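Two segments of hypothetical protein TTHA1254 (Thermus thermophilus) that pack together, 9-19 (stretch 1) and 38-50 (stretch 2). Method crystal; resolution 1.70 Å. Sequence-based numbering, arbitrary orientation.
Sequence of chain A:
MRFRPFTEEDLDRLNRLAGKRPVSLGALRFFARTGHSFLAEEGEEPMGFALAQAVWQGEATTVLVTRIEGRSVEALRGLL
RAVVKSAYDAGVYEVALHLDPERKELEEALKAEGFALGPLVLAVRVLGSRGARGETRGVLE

Stretch 1, residues 9-19: EDLDRLNRLAG
Stretch 2, residues 38-50: FLAEEGEEPMGFA

No direct hydrogen bond joins the two stretches; a water does the polar bridging at Arg13. It accepts from Arg13 NE (2.9 Å) and donates to Glu41 OE2 (2.7 Å) and, weakly, to Glu44 O (2.6 Å). Arg13 NE also lies 3.5 Å from Glu41 OE2, a salt bridge of charge alone, because the oxygen sits well out of the guanidinium plane.

Stretch 1 enters as 3-10 at 9-10 and is helical from Leu11. Gly19 leaves with positive phi (57/-128). Stretch 2 is a hairpin: strands 38-42 and 45-50 pair antiparallel through a type II' turn, Glu42 to Glu45. The helix crosses strand 45-50 at -70°, axes 8.1 Å apart. CA neighbours are Arg13-Pro46 (5.8 Å), Leu17-Gly48 (6.2 Å) and Leu14-Phe49 (6.9 Å).

Leu14 and Leu17 (both m,t) supply apolar contacts. Leu14 CD2 is 3.7 Å from Leu39 CD1 (Leu39 t,p) and 3.5 Å from Phe49 CB (chi1 p). Leu17 CD1 lies 3.7 Å from Pro46 CB and 3.3 Å from Gly48 N, close to a backbone without a side chain. Leu17 CB meets the Phe49 ring edge, 3.8 Å from CD2.

Arg13 (m,t,t, chi4 88°) also bridges Asp10, NH1 to OD1 3.2 Å. Arg16 (m,t,p, chi4 -166°) lays one guanidinium face over Pro46, NH1 to CD 3.4 Å. Its NH2 forms a salt bridge with Glu45 OE2 at 3.4 Å.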

# COMPACT_ATOMS: atom_id res chain seq x y z
N GLU A 9 9.60 -9.88 -12.12
CA GLU A 9 10.70 -10.64 -11.52
C GLU A 9 10.59 -10.70 -10.00
O GLU A 9 11.21 -11.57 -9.37
CB GLU A 9 12.04 -10.02 -11.93
CG GLU A 9 12.45 -10.30 -13.39
CD GLU A 9 11.65 -9.53 -14.46
OE1 GLU A 9 11.08 -8.44 -14.18
OE2 GLU A 9 11.58 -10.04 -15.61
N ASP A 10 9.80 -9.80 -9.42
CA ASP A 10 9.60 -9.69 -7.99
C ASP A 10 8.41 -10.48 -7.45
O ASP A 10 8.09 -10.38 -6.27
CB ASP A 10 9.37 -8.23 -7.64
CG ASP A 10 10.59 -7.39 -7.86
OD1 ASP A 10 11.71 -7.79 -7.44
OD2 ASP A 10 10.53 -6.30 -8.43
N LEU A 11 7.75 -11.25 -8.30
CA LEU A 11 6.58 -11.99 -7.85
C LEU A 11 6.84 -12.84 -6.57
O LEU A 11 6.10 -12.73 -5.58
CB LEU A 11 6.01 -12.81 -9.02
CG LEU A 11 4.72 -13.58 -8.74
CD1 LEU A 11 3.59 -12.66 -8.36
CD2 LEU A 11 4.38 -14.42 -9.97
N ASP A 12 7.90 -13.64 -6.56
CA ASP A 12 8.28 -14.43 -5.37
C ASP A 12 8.55 -13.62 -4.11
O ASP A 12 8.14 -14.01 -3.03
CB ASP A 12 9.49 -15.30 -5.69
CG ASP A 12 9.16 -16.42 -6.64
OD1 ASP A 12 7.96 -16.65 -6.85
OD2 ASP A 12 10.03 -17.14 -7.19
N ARG A 13 9.27 -12.50 -4.26
CA ARG A 13 9.55 -11.59 -3.17
C ARG A 13 8.26 -11.05 -2.57
O ARG A 13 8.12 -11.00 -1.35
CB ARG A 13 10.36 -10.39 -3.66
CG ARG A 13 11.79 -10.67 -4.00
CD ARG A 13 12.48 -9.39 -4.44
NE ARG A 13 13.92 -9.51 -4.63
CZ ARG A 13 14.49 -9.89 -5.76
NH1 ARG A 13 13.75 -10.23 -6.81
NH2 ARG A 13 15.82 -9.95 -5.82
N LEU A 14 7.31 -10.63 -3.42
CA LEU A 14 6.03 -10.15 -2.93
C LEU A 14 5.32 -11.24 -2.13
O LEU A 14 4.82 -11.00 -1.06
CB LEU A 14 5.13 -9.68 -4.06
CG LEU A 14 5.55 -8.40 -4.79
CD1 LEU A 14 4.44 -8.01 -5.78
CD2 LEU A 14 5.78 -7.29 -3.82
N ASN A 15 5.33 -12.45 -2.67
CA ASN A 15 4.58 -13.54 -2.07
C ASN A 15 5.25 -14.03 -0.80
O ASN A 15 4.60 -14.53 0.11
CB ASN A 15 4.34 -14.62 -3.11
CG ASN A 15 3.17 -14.29 -3.98
OD1 ASN A 15 2.04 -14.29 -3.51
ND2 ASN A 15 3.42 -13.95 -5.25
N ARG A 16 6.56 -13.83 -0.69
CA ARG A 16 7.24 -14.10 0.58
C ARG A 16 6.70 -13.20 1.70
O ARG A 16 6.76 -13.57 2.88
CB ARG A 16 8.76 -13.92 0.45
CG ARG A 16 9.49 -15.18 0.03
CD ARG A 16 10.95 -14.93 -0.31
NE ARG A 16 11.71 -14.60 0.90
CZ ARG A 16 12.93 -14.07 0.92
NH1 ARG A 16 13.57 -13.78 -0.22
NH2 ARG A 16 13.51 -13.83 2.10
N LEU A 17 6.18 -12.02 1.33
CA LEU A 17 5.58 -11.07 2.26
C LEU A 17 4.06 -11.16 2.38
O LEU A 17 3.46 -10.48 3.20
CB LEU A 17 5.90 -9.63 1.84
CG LEU A 17 7.39 -9.29 1.84
CD1 LEU A 17 7.65 -8.14 0.86
CD2 LEU A 17 7.88 -8.99 3.25
N ALA A 18 3.43 -11.98 1.54
CA ALA A 18 1.97 -11.95 1.36
C ALA A 18 1.18 -12.93 2.27
O ALA A 18 -0.04 -12.96 2.21
CB ALA A 18 1.64 -12.24 -0.09
N GLY A 19 1.89 -13.69 3.09
CA GLY A 19 1.27 -14.57 4.04
C GLY A 19 0.32 -15.56 3.36
O GLY A 19 0.69 -16.24 2.39
N PHE A 38 4.73 -0.09 -4.46
CA PHE A 38 6.15 -0.20 -4.11
C PHE A 38 6.49 -1.47 -3.36
O PHE A 38 5.65 -2.07 -2.70
CB PHE A 38 6.57 1.03 -3.29
CG PHE A 38 6.41 2.29 -4.04
CD1 PHE A 38 5.22 2.99 -3.98
CD2 PHE A 38 7.42 2.73 -4.90
CE1 PHE A 38 5.04 4.09 -4.73
CE2 PHE A 38 7.26 3.88 -5.65
CZ PHE A 38 6.08 4.58 -5.56
N LEU A 39 7.77 -1.84 -3.45
CA LEU A 39 8.39 -2.90 -2.68
C LEU A 39 9.46 -2.28 -1.78
O LEU A 39 10.18 -1.37 -2.21
CB LEU A 39 9.06 -3.89 -3.64
CG LEU A 39 9.87 -5.08 -3.09
CD1 LEU A 39 8.95 -6.10 -2.40
CD2 LEU A 39 10.63 -5.76 -4.22
N ALA A 40 9.50 -2.75 -0.53
CA ALA A 40 10.54 -2.42 0.43
C ALA A 40 11.50 -3.60 0.54
O ALA A 40 11.06 -4.74 0.59
CB ALA A 40 9.94 -2.16 1.79
N GLU A 41 12.79 -3.31 0.61
CA GLU A 41 13.85 -4.32 0.66
C GLU A 41 14.94 -3.85 1.60
O GLU A 41 15.30 -2.71 1.53
CB GLU A 41 14.56 -4.36 -0.68
CG GLU A 41 13.91 -5.19 -1.71
CD GLU A 41 14.68 -5.17 -3.01
OE1 GLU A 41 15.47 -4.23 -3.36
OE2 GLU A 41 14.48 -6.14 -3.72
N GLU A 42 15.50 -4.76 2.41
CA GLU A 42 16.72 -4.50 3.20
C GLU A 42 17.79 -5.39 2.64
O GLU A 42 17.78 -6.61 2.86
CB GLU A 42 16.49 -4.84 4.68
CG GLU A 42 17.63 -4.45 5.61
CD GLU A 42 17.64 -2.96 5.88
OE1 GLU A 42 16.94 -2.50 6.81
OE2 GLU A 42 18.34 -2.26 5.15
N GLY A 43 18.70 -4.80 1.88
CA GLY A 43 19.58 -5.57 1.04
C GLY A 43 18.67 -6.17 0.00
O GLY A 43 17.97 -5.44 -0.70
N GLU A 44 18.65 -7.50 -0.09
CA GLU A 44 17.70 -8.18 -0.97
C GLU A 44 16.75 -9.08 -0.18
O GLU A 44 16.07 -9.93 -0.75
CB GLU A 44 18.44 -8.93 -2.11
CG GLU A 44 18.37 -8.18 -3.46
CD GLU A 44 19.55 -8.49 -4.40
OE1 GLU A 44 19.50 -8.11 -5.61
OE2 GLU A 44 20.55 -9.09 -3.92
N GLU A 45 16.69 -8.89 1.13
CA GLU A 45 15.62 -9.43 1.96
C GLU A 45 14.38 -8.57 1.66
O GLU A 45 14.44 -7.35 1.83
CB GLU A 45 16.01 -9.31 3.43
CG GLU A 45 15.07 -9.97 4.43
CD GLU A 45 15.12 -11.49 4.36
OE1 GLU A 45 16.06 -12.05 3.75
OE2 GLU A 45 14.22 -12.14 4.93
N PRO A 46 13.30 -9.16 1.16
CA PRO A 46 12.06 -8.38 1.02
C PRO A 46 11.54 -7.98 2.41
O PRO A 46 11.61 -8.76 3.34
CB PRO A 46 11.08 -9.36 0.34
CG PRO A 46 11.89 -10.50 -0.11
CD PRO A 46 13.16 -10.53 0.65
N MET A 47 11.04 -6.76 2.53
CA MET A 47 10.61 -6.27 3.83
C MET A 47 9.18 -5.74 3.85
O MET A 47 8.63 -5.52 4.92
CB MET A 47 11.57 -5.19 4.33
CG MET A 47 12.94 -5.73 4.80
SD MET A 47 12.79 -6.85 6.20
CE MET A 47 12.43 -5.69 7.54
N GLY A 48 8.58 -5.52 2.68
CA GLY A 48 7.20 -5.09 2.64
C GLY A 48 6.78 -4.72 1.24
O GLY A 48 7.61 -4.64 0.32
N PHE A 49 5.49 -4.48 1.07
CA PHE A 49 5.00 -3.93 -0.19
C PHE A 49 3.72 -3.17 0.03
O PHE A 49 3.02 -3.38 1.02
CB PHE A 49 4.82 -5.05 -1.25
CG PHE A 49 3.70 -6.04 -0.94
CD1 PHE A 49 2.38 -5.76 -1.26
CD2 PHE A 49 3.99 -7.27 -0.40
CE1 PHE A 49 1.38 -6.66 -0.97
CE2 PHE A 49 2.99 -8.19 -0.11
CZ PHE A 49 1.69 -7.88 -0.42
N ALA A 50 3.41 -2.27 -0.90
CA ALA A 50 2.16 -1.52 -0.89
C ALA A 50 1.55 -1.61 -2.28
O ALA A 50 2.22 -1.32 -3.26
CB ALA A 50 2.39 -0.07 -0.50
O HOH W 1 14.45 -8.30 -2.05